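Local coordinates for ribosomal-protein-alanine acetyltransferase (Escherichia coli O157:H7, PDB 5ISV) that probably transfers the acetyl group of acetyl-CoA to the N-terminal alanine of ribosomal protein bS18, at residues A53-Q58 and F67-D72; T99-V104 and A139-L144. One frame throughout, in Å; residues are numbered along the deposited sequence.

Interaction 1 (A53-Q58 and F67-D72)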
loop_
_atom_site.group_PDB
_atom_site.type_symbol
_atom_site.label_atom_id
_atom_site.label_comp_id
_atom_site.label_asym_id
_atom_site.label_seq_id
_atom_site.Cartn_x
_atom_site.Cartn_y
_atom_site.Cartn_z
ATOM N N ALA A 53 -11.085 -4.123 1.327
ATOM C CA ALA A 53 -9.624 -3.886 1.353
ATOM C C ALA A 53 -9.370 -2.405 1.618
ATOM O O ALA A 53 -10.216 -1.556 1.396
ATOM C CB ALA A 53 -9.014 -4.329 0.033
ATOM N N PHE A 54 -8.149 -2.108 2.098
ATOM C CA PHE A 54 -7.741 -0.708 2.251
ATOM C C PHE A 54 -6.226 -0.597 1.986
ATOM O O PHE A 54 -5.532 -1.592 2.049
ATOM C CB PHE A 54 -8.016 -0.190 3.687
ATOM C CG PHE A 54 -7.223 -0.886 4.746
ATOM C CD1 PHE A 54 -5.901 -0.477 5.030
ATOM C CD2 PHE A 54 -7.715 -1.957 5.448
ATOM C CE1 PHE A 54 -5.176 -1.159 5.944
ATOM C CE2 PHE A 54 -6.983 -2.623 6.387
ATOM C CZ PHE A 54 -5.688 -2.217 6.643
ATOM N N ALA A 55 -5.842 0.636 1.660
ATOM C CA ALA A 55 -4.399 0.954 1.438
ATOM C C ALA A 55 -4.134 2.307 2.070
ATOM O O ALA A 55 -4.785 3.285 1.802
ATOM C CB ALA A 55 -4.094 0.983 -0.029
ATOM N N ILE A 56 -3.063 2.342 2.876
ATOM C CA ILE A 56 -2.654 3.555 3.637
ATOM C C ILE A 56 -1.317 4.011 3.035
ATOM O O ILE A 56 -0.324 3.268 3.092
ATOM C CB ILE A 56 -2.469 3.195 5.099
ATOM C CG1 ILE A 56 -3.621 2.485 5.751
ATOM C CG2 ILE A 56 -2.056 4.433 5.928
ATOM C CD1 ILE A 56 -4.887 3.266 5.759
ATOM N N THR A 57 -1.307 5.240 2.518
ATOM C CA THR A 57 -0.130 5.751 1.804
ATOM C C THR A 57 0.148 7.172 2.235
ATOM O O THR A 57 -0.751 7.998 2.248
ATOM C CB THR A 57 -0.359 5.738 0.277
ATOM O OG1 THR A 57 -0.653 4.406 -0.146
ATOM C CG2 THR A 57 0.862 6.237 -0.526
ATOM N N GLN A 58 1.436 7.461 2.608
ATOM C CA GLN A 58 1.820 8.813 2.940
ATOM C C GLN A 58 2.500 9.374 1.702
ATOM O O GLN A 58 3.326 8.677 1.102
ATOM C CB GLN A 58 2.840 8.754 4.128
ATOM C CG GLN A 58 3.068 10.025 4.888
ATOM C CD GLN A 58 4.220 9.804 5.874
ATOM O OE1 GLN A 58 4.025 9.403 7.020
ATOM N NE2 GLN A 58 5.389 9.825 5.342
ATOM N N PHE A 67 2.291 2.490 3.677
ATOM C CA PHE A 67 2.472 2.104 5.067
ATOM C C PHE A 67 1.785 0.762 5.366
ATOM O O PHE A 67 2.230 0.045 6.261
ATOM C CB PHE A 67 2.022 3.207 6.036
ATOM C CG PHE A 67 3.143 4.164 6.403
ATOM C CD1 PHE A 67 3.643 5.065 5.463
ATOM C CD2 PHE A 67 3.724 4.104 7.651
ATOM C CE1 PHE A 67 4.718 5.909 5.758
ATOM C CE2 PHE A 67 4.763 4.977 7.982
ATOM C CZ PHE A 67 5.239 5.881 7.041
ATOM N N ASN A 68 0.649 0.453 4.673
ATOM C CA ASN A 68 -0.066 -0.769 4.953
ATOM C C ASN A 68 -1.101 -0.993 3.856
ATOM O O ASN A 68 -1.620 -0.049 3.331
ATOM C CB ASN A 68 -0.791 -0.657 6.298
ATOM C CG ASN A 68 -1.206 -2.008 6.864
ATOM O OD1 ASN A 68 -0.860 -3.054 6.346
ATOM N ND2 ASN A 68 -1.980 -1.978 7.937
ATOM N N ILE A 69 -1.321 -2.274 3.573
ATOM C CA ILE A 69 -2.428 -2.670 2.679
ATOM C C ILE A 69 -2.901 -3.995 3.201
ATOM O O ILE A 69 -2.142 -4.798 3.682
ATOM C CB ILE A 69 -1.949 -2.752 1.212
ATOM C CG1 ILE A 69 -3.116 -3.035 0.227
ATOM C CG2 ILE A 69 -0.807 -3.773 1.059
ATOM C CD1 ILE A 69 -2.761 -2.809 -1.237
ATOM N N ALA A 70 -4.229 -4.218 3.102
ATOM C CA ALA A 70 -4.825 -5.500 3.516
ATOM C C ALA A 70 -6.070 -5.757 2.716
ATOM O O ALA A 70 -6.781 -4.828 2.322
ATOM C CB ALA A 70 -5.175 -5.550 5.010
ATOM N N VAL A 71 -6.287 -7.044 2.496
ATOM C CA VAL A 71 -7.566 -7.542 1.927
ATOM C C VAL A 71 -8.189 -8.491 2.937
ATOM O O VAL A 71 -7.529 -9.390 3.447
ATOM C CB VAL A 71 -7.372 -8.226 0.550
ATOM C CG1 VAL A 71 -8.670 -8.885 0.082
ATOM C CG2 VAL A 71 -6.956 -7.218 -0.513
ATOM N N ASP A 72 -9.488 -8.311 3.194
ATOM C CA ASP A 72 -10.184 -9.169 4.125
ATOM C C ASP A 72 -10.125 -10.627 3.630
ATOM O O ASP A 72 -10.268 -10.855 2.430
ATOM C CB ASP A 72 -11.634 -8.704 4.248
ATOM C CG ASP A 72 -12.378 -9.461 5.280
ATOM O OD1 ASP A 72 -12.768 -10.629 5.037
ATOM O OD2 ASP A 72 -12.491 -8.903 6.388
#
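Ala53 stands opposite Val71 in a non-hydrogen-bonded antiparallel pair, Ala53 CB 3.6 Å from Val71 CG2 on the sheet face shared with Ala55 and Ile69; Leu84 of helix 80-94 touches the same methyl, a place that suits a small residue. Phe54 forms a reciprocal pair with Ala70: Phe54 N donates to Ala70 O and Ala70 N to Phe54 O, both at 3.1 Å. Its CG takes the crowded position between backbone N and carbonyl carbon (chi1 64°), which swings the ring across the neighbouring strand. One ring face lies over Ala70 N, while Phe54 CE2 comes 3.7 Å from Ala70 CB, a methyl short enough to let the ring lean over. At the ring's edge sits Asn68 ND2, 3.9 Å from Phe54 CE1, with the amide nearly perpendicular to the ring and ND2 hydrogen-bonded to Glu19. Ala55 brings a methyl against the Ile69 side chain. Ile56 N donates almost straight to Asn68 O (2.8 Å, 173°), and Ile56 O receives two N-H groups, a firm bond from Phe67 N (2.8 Å) and a weak one from Asn68 N (3.4 Å). Gln58 runs out extended and crosses Phe67 obliquely, bringing Gln58 OE1 to 3.7 Å from Phe67 CZ, their planes 43° apart. Two residues facing Ile56 make a classic beta bulge, as in the strand of GNAT folds that supplies the acetyl-CoA site, here predicted to include Ile69, Ala70 and Val71.

Interaction 2 (T99-V104 and A139-L144)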
loop_
_atom_site.group_PDB
_atom_site.type_symbol
_atom_site.label_atom_id
_atom_site.label_comp_id
_atom_site.label_asym_id
_atom_site.label_seq_id
_atom_site.Cartn_x
_atom_site.Cartn_y
_atom_site.Cartn_z
ATOM N N THR A 99 7.859 8.435 -7.354
ATOM C CA THR A 99 8.047 7.044 -6.944
ATOM C C THR A 99 7.038 6.670 -5.894
ATOM O O THR A 99 6.491 7.557 -5.211
ATOM C CB THR A 99 9.455 6.805 -6.349
ATOM O OG1 THR A 99 9.647 7.717 -5.259
ATOM C CG2 THR A 99 10.549 7.003 -7.388
ATOM N N LEU A 100 6.763 5.360 -5.839
ATOM C CA LEU A 100 6.027 4.729 -4.746
ATOM C C LEU A 100 6.941 3.645 -4.134
ATOM O O LEU A 100 7.430 2.773 -4.834
ATOM C CB LEU A 100 4.713 4.123 -5.259
ATOM C CG LEU A 100 3.935 3.239 -4.297
ATOM C CD1 LEU A 100 3.455 4.031 -3.071
ATOM C CD2 LEU A 100 2.698 2.676 -5.010
ATOM N N TRP A 101 7.060 3.667 -2.823
ATOM C CA TRP A 101 7.884 2.733 -2.043
ATOM C C TRP A 101 7.008 1.874 -1.140
ATOM O O TRP A 101 5.980 2.328 -0.649
ATOM C CB TRP A 101 8.819 3.545 -1.099
ATOM C CG TRP A 101 9.746 4.413 -1.797
ATOM C CD1 TRP A 101 9.500 5.665 -2.301
ATOM C CD2 TRP A 101 11.097 4.100 -2.126
ATOM N NE1 TRP A 101 10.615 6.135 -2.937
ATOM C CE2 TRP A 101 11.606 5.186 -2.856
ATOM C CE3 TRP A 101 11.924 2.992 -1.900
ATOM C CZ2 TRP A 101 12.934 5.229 -3.304
ATOM C CZ3 TRP A 101 13.260 3.033 -2.371
ATOM C CH2 TRP A 101 13.735 4.127 -3.068
ATOM N N LEU A 102 7.444 0.664 -0.891
ATOM C CA LEU A 102 6.793 -0.209 0.109
ATOM C C LEU A 102 7.800 -1.144 0.716
ATOM O O LEU A 102 8.931 -1.266 0.220
ATOM C CB LEU A 102 5.618 -1.033 -0.500
ATOM C CG LEU A 102 5.954 -2.000 -1.631
ATOM C CD1 LEU A 102 6.528 -3.341 -1.168
ATOM C CD2 LEU A 102 4.690 -2.282 -2.459
ATOM N N GLU A 103 7.399 -1.802 1.792
ATOM C CA GLU A 103 8.223 -2.767 2.486
ATOM C C GLU A 103 7.408 -4.058 2.622
ATOM O O GLU A 103 6.194 -3.990 2.911
ATOM C CB GLU A 103 8.523 -2.217 3.878
ATOM C CG GLU A 103 9.928 -2.318 4.309
ATOM C CD GLU A 103 10.252 -1.447 5.510
ATOM O OE1 GLU A 103 9.366 -1.183 6.335
ATOM O OE2 GLU A 103 11.411 -1.027 5.625
ATOM N N VAL A 104 8.030 -5.200 2.388
ATOM C CA VAL A 104 7.330 -6.473 2.442
ATOM C C VAL A 104 8.198 -7.518 3.118
ATOM O O VAL A 104 9.403 -7.595 2.887
ATOM C CB VAL A 104 6.862 -6.906 1.008
ATOM C CG1 VAL A 104 8.000 -6.955 0.024
ATOM C CG2 VAL A 104 6.137 -8.247 1.009
ATOM N N ALA A 139 13.102 -7.705 5.650
ATOM C CA ALA A 139 12.218 -6.821 4.903
ATOM C C ALA A 139 12.825 -6.567 3.542
ATOM O O ALA A 139 14.042 -6.442 3.405
ATOM C CB ALA A 139 12.057 -5.510 5.635
ATOM N N ILE A 140 11.989 -6.564 2.507
ATOM C CA ILE A 140 12.417 -6.178 1.172
ATOM C C ILE A 140 11.807 -4.829 0.946
ATOM O O ILE A 140 10.570 -4.689 1.059
ATOM C CB ILE A 140 11.915 -7.145 0.060
ATOM C CG1 ILE A 140 12.227 -8.605 0.394
ATOM C CG2 ILE A 140 12.493 -6.743 -1.286
ATOM C CD1 ILE A 140 13.682 -8.921 0.587
ATOM N N ILE A 141 12.595 -3.839 0.608
ATOM C CA ILE A 141 12.130 -2.512 0.249
ATOM C C ILE A 141 12.029 -2.524 -1.263
ATOM O O ILE A 141 12.984 -2.848 -1.964
ATOM C CB ILE A 141 13.097 -1.396 0.714
ATOM C CG1 ILE A 141 13.086 -1.309 2.231
ATOM C CG2 ILE A 141 12.634 -0.042 0.204
ATOM C CD1 ILE A 141 13.135 -2.596 2.995
ATOM N N MET A 142 10.843 -2.203 -1.766
ATOM C CA MET A 142 10.608 -2.119 -3.204
ATOM C C MET A 142 10.216 -0.710 -3.630
ATOM O O MET A 142 9.533 0.022 -2.880
ATOM C CB MET A 142 9.549 -3.155 -3.630
ATOM C CG MET A 142 9.788 -4.550 -3.068
ATOM S SD MET A 142 8.685 -5.796 -3.750
ATOM C CE MET A 142 9.435 -6.030 -5.338
ATOM N N ALA A 143 10.603 -0.363 -4.856
ATOM C CA ALA A 143 10.308 0.957 -5.437
ATOM C C ALA A 143 9.690 0.832 -6.843
ATOM O O ALA A 143 10.131 0.036 -7.654
ATOM C CB ALA A 143 11.597 1.799 -5.500
ATOM N N LEU A 144 8.685 1.654 -7.097
ATOM C CA LEU A 144 8.056 1.766 -8.386
ATOM C C LEU A 144 8.206 3.199 -8.911
ATOM O O LEU A 144 7.659 4.127 -8.349
ATOM C CB LEU A 144 6.596 1.410 -8.261
ATOM C CG LEU A 144 5.802 1.649 -9.558
ATOM C CD1 LEU A 144 6.216 0.707 -10.670
ATOM C CD2 LEU A 144 4.307 1.485 -9.305
#
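Val104 O takes one hydrogen bond, nearly straight, from Ile140 N (2.8 Å, 171°), supplemented by a longer CA-H...O contact from Ala139 CA. This pattern recurs along the antiparallel pairing of strands 99-105 and 136-145 in the C-terminal half of the GNAT sheet, where Leu100, Leu102 and Val104 each exchange two N-H...O bonds with Leu144, Met142 and Ile140. The side chains of these six pack on one face, all apolar as befits a buried layer; Leu100 and Leu144 both meet helix 80-94. Leu102 places CG in the crowded position (chi1 61°), turning Leu102 CD1 toward the partner strand and to 3.9 Å from Met142 CB. The long, flexible Met142 has CG beside its backbone N and SD anti along the chain, which brings Met142 SD 4.0 Å from Val104 CG1; the terminal methyl turns aside. Beta-branched Val104 and Ile140 lie side by side on the same face.

Trp101, Glu103, Ile141 and Ala143 occupy the other face. Glu103, the predicted proton acceptor, extends beside Ile141, whose CD1 lies 3.5 Å from Glu103 CG and flanks the carboxylate without bonding it. Glu103 OE2 forms a salt bridge with Arg126 NH1 of strand 121-129, which would be expected to favour the ionised carboxylate. The flat indole of Trp101 reaches across the partner strand, Ile141 CG2 at its edge, 3.8 Å from Trp101 CE3. The small methyl of Ala143 suits the place under it: Ala143 CB makes a CH-pi contact 3.8 Å from the centroid of the six-membered ring of Trp101, 13° off its normal.

From the N terminus the chain first closes interaction 1, a short-range hairpin in which strand 63-71 turns back on strand 50-60. It then crosses through helix 80-94 to strand 99-105, parallel to 63-71, in a beta-alpha-beta crossover. Interaction 2 closes a longer loop of 34 residues holding helix 109-117 and strand 121-129, so that strand 136-145 slots between 99-105 and 121-129. The two contacts follow in series, neither nested nor crossed. They belong to adjoining halves of one mixed sheet and meet where Thr57 CG2 packs 4.2 Å from Leu100 CD1, both side chains against Leu88 of helix 80-94.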